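Local coordinates for protein coronin (Toxoplasma gondii, PDB 4OZU) that probably binds actin filaments, as coronins do; this chain is its WD40 beta-propeller domain, at residues A[278-282]-A[294-298]. Numbering follows the deposited sequence.
Sequences TTGML and YYQYH
A glycine at positive phi (90/4°) opens this antiparallel pairing: a CB on Gly280 would clash with Tyr297 O. An ST turn spans the glycine, Met281 N donating a hydrogen bond to Thr279 OG1 (3.3 Å), and leads into the strand that starts at Met281; Thr279 OG1 also bonds Asp276. Met281 and Gln296 form a non-hydrogen-bonded pair (CA–CA 4.4 Å), Leu282 and Tyr295 a hydrogen-bonded one, with Leu282 N to Tyr295 O at 2.7 Å and Tyr295 N to Leu282 O at 2.9 Å; Tyr297 N donates a hydrogen bond to Gly280 O at 2.7 Å. From extended Gln296 (chi1 and chi2 t), NE2 donates to Thr279 O (2.8 Å), and a water joins that carbonyl to Tyr297 O and His298 ND1. The unbranched Met281 side chain, folded mmm, brings CE to 3.8 Å from Tyr294 CD2. This is the open end of a hairpin, the middle strands of a four-stranded propeller blade. Met281 and Gln296 face the N-terminal segment at Leu15 and Leu11, Leu282 and Tyr295 face strands 233-239 and 245-251 of the preceding blade, and strand 301-309 flanks strand 291-298.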
loop_
_atom_site.group_PDB
_atom_site.type_symbol
_atom_site.label_atom_id
_atom_site.label_comp_id
_atom_site.label_asym_id
_atom_site.label_seq_id
_atom_site.Cartn_x
_atom_site.Cartn_y
_atom_site.Cartn_z
ATOM N N THR A 278 0.575 -1.861 -13.061
ATOM C CA THR A 278 1.266 -2.318 -14.260
ATOM C C THR A 278 0.438 -3.323 -15.067
ATOM O O THR A 278 0.492 -3.315 -16.298
ATOM C CB THR A 278 2.630 -2.949 -13.899
ATOM O OG1 THR A 278 3.285 -2.140 -12.907
ATOM C CG2 THR A 278 3.515 -3.058 -15.134
ATOM N N THR A 279 -0.327 -4.171 -14.380
ATOM C CA THR A 279 -1.184 -5.156 -15.044
ATOM C C THR A 279 -2.672 -4.857 -14.902
ATOM O O THR A 279 -3.486 -5.377 -15.669
ATOM C CB THR A 279 -0.958 -6.583 -14.502
ATOM O OG1 THR A 279 -1.381 -6.647 -13.137
ATOM C CG2 THR A 279 0.506 -7.000 -14.618
ATOM N N GLY A 280 -3.028 -4.037 -13.921
ATOM C CA GLY A 280 -4.423 -3.762 -13.637
ATOM C C GLY A 280 -5.066 -4.707 -12.632
ATOM O O GLY A 280 -6.261 -4.601 -12.358
ATOM N N MET A 281 -4.292 -5.625 -12.065
ATOM C CA MET A 281 -4.824 -6.498 -11.025
ATOM C C MET A 281 -5.178 -5.668 -9.803
ATOM O O MET A 281 -4.424 -4.774 -9.387
ATOM C CB MET A 281 -3.836 -7.597 -10.630
ATOM C CG MET A 281 -3.577 -8.660 -11.682
ATOM S SD MET A 281 -5.042 -9.374 -12.456
ATOM C CE MET A 281 -5.970 -9.950 -11.038
ATOM N N LEU A 282 -6.338 -5.972 -9.235
ATOM C CA LEU A 282 -6.860 -5.234 -8.092
ATOM C C LEU A 282 -7.289 -6.227 -7.028
ATOM O O LEU A 282 -8.250 -6.976 -7.220
ATOM C CB LEU A 282 -8.030 -4.345 -8.527
ATOM C CG LEU A 282 -8.629 -3.355 -7.528
ATOM C CD1 LEU A 282 -7.577 -2.423 -6.943
ATOM C CD2 LEU A 282 -9.723 -2.551 -8.192
ATOM N N TYR A 294 -9.706 -11.094 -6.154
ATOM C CA TYR A 294 -9.095 -10.124 -7.032
ATOM C C TYR A 294 -9.790 -10.021 -8.378
ATOM O O TYR A 294 -10.484 -10.938 -8.837
ATOM C CB TYR A 294 -7.612 -10.442 -7.226
ATOM C CG TYR A 294 -7.272 -11.905 -7.309
ATOM C CD1 TYR A 294 -7.062 -12.651 -6.157
ATOM C CD2 TYR A 294 -7.122 -12.541 -8.541
ATOM C CE1 TYR A 294 -6.732 -13.996 -6.228
ATOM C CE2 TYR A 294 -6.793 -13.879 -8.616
ATOM C CZ TYR A 294 -6.597 -14.601 -7.458
ATOM O OH TYR A 294 -6.267 -15.938 -7.537
ATOM N N TYR A 295 -9.579 -8.855 -8.975
ATOM C CA TYR A 295 -10.220 -8.409 -10.197
ATOM C C TYR A 295 -9.133 -7.888 -11.115
ATOM O O TYR A 295 -8.042 -7.558 -10.643
ATOM C CB TYR A 295 -11.221 -7.285 -9.912
ATOM C CG TYR A 295 -12.270 -7.611 -8.882
ATOM C CD1 TYR A 295 -11.987 -7.552 -7.524
ATOM C CD2 TYR A 295 -13.550 -7.963 -9.268
ATOM C CE1 TYR A 295 -12.959 -7.850 -6.580
ATOM C CE2 TYR A 295 -14.525 -8.263 -8.339
ATOM C CZ TYR A 295 -14.225 -8.208 -6.999
ATOM O OH TYR A 295 -15.207 -8.504 -6.086
ATOM N N GLN A 296 -9.419 -7.786 -12.407
ATOM C CA GLN A 296 -8.567 -6.989 -13.280
ATOM C C GLN A 296 -9.316 -5.787 -13.799
ATOM O O GLN A 296 -10.412 -5.912 -14.333
ATOM C CB GLN A 296 -8.031 -7.784 -14.467
ATOM C CG GLN A 296 -6.927 -7.003 -15.172
ATOM C CD GLN A 296 -6.430 -7.638 -16.447
ATOM O OE1 GLN A 296 -7.173 -8.321 -17.154
ATOM N NE2 GLN A 296 -5.157 -7.404 -16.756
ATOM N N TYR A 297 -8.695 -4.624 -13.634
ATOM C CA TYR A 297 -9.156 -3.388 -14.245
ATOM C C TYR A 297 -8.436 -3.271 -15.577
ATOM O O TYR A 297 -7.227 -3.062 -15.616
ATOM C CB TYR A 297 -8.861 -2.204 -13.332
ATOM C CG TYR A 297 -9.458 -0.872 -13.743
ATOM C CD1 TYR A 297 -10.774 -0.771 -14.161
ATOM C CD2 TYR A 297 -8.712 0.296 -13.640
ATOM C CE1 TYR A 297 -11.318 0.456 -14.513
ATOM C CE2 TYR A 297 -9.242 1.517 -13.987
ATOM C CZ TYR A 297 -10.542 1.594 -14.416
ATOM O OH TYR A 297 -11.065 2.818 -14.747
ATOM N N HIS A 298 -9.181 -3.448 -16.662
ATOM C CA HIS A 298 -8.601 -3.521 -17.995
ATOM C C HIS A 298 -9.549 -2.891 -18.994
ATOM O O HIS A 298 -10.742 -3.188 -18.994
ATOM C CB HIS A 298 -8.316 -4.976 -18.375
ATOM C CG HIS A 298 -7.556 -5.134 -19.656
ATOM N ND1 HIS A 298 -6.183 -5.024 -19.725
ATOM C CD2 HIS A 298 -7.976 -5.400 -20.917
ATOM C CE1 HIS A 298 -5.791 -5.213 -20.974
ATOM N NE2 HIS A 298 -6.858 -5.445 -21.714
HETATM O O HOH W 1 -5.230 -4.138 -17.185
#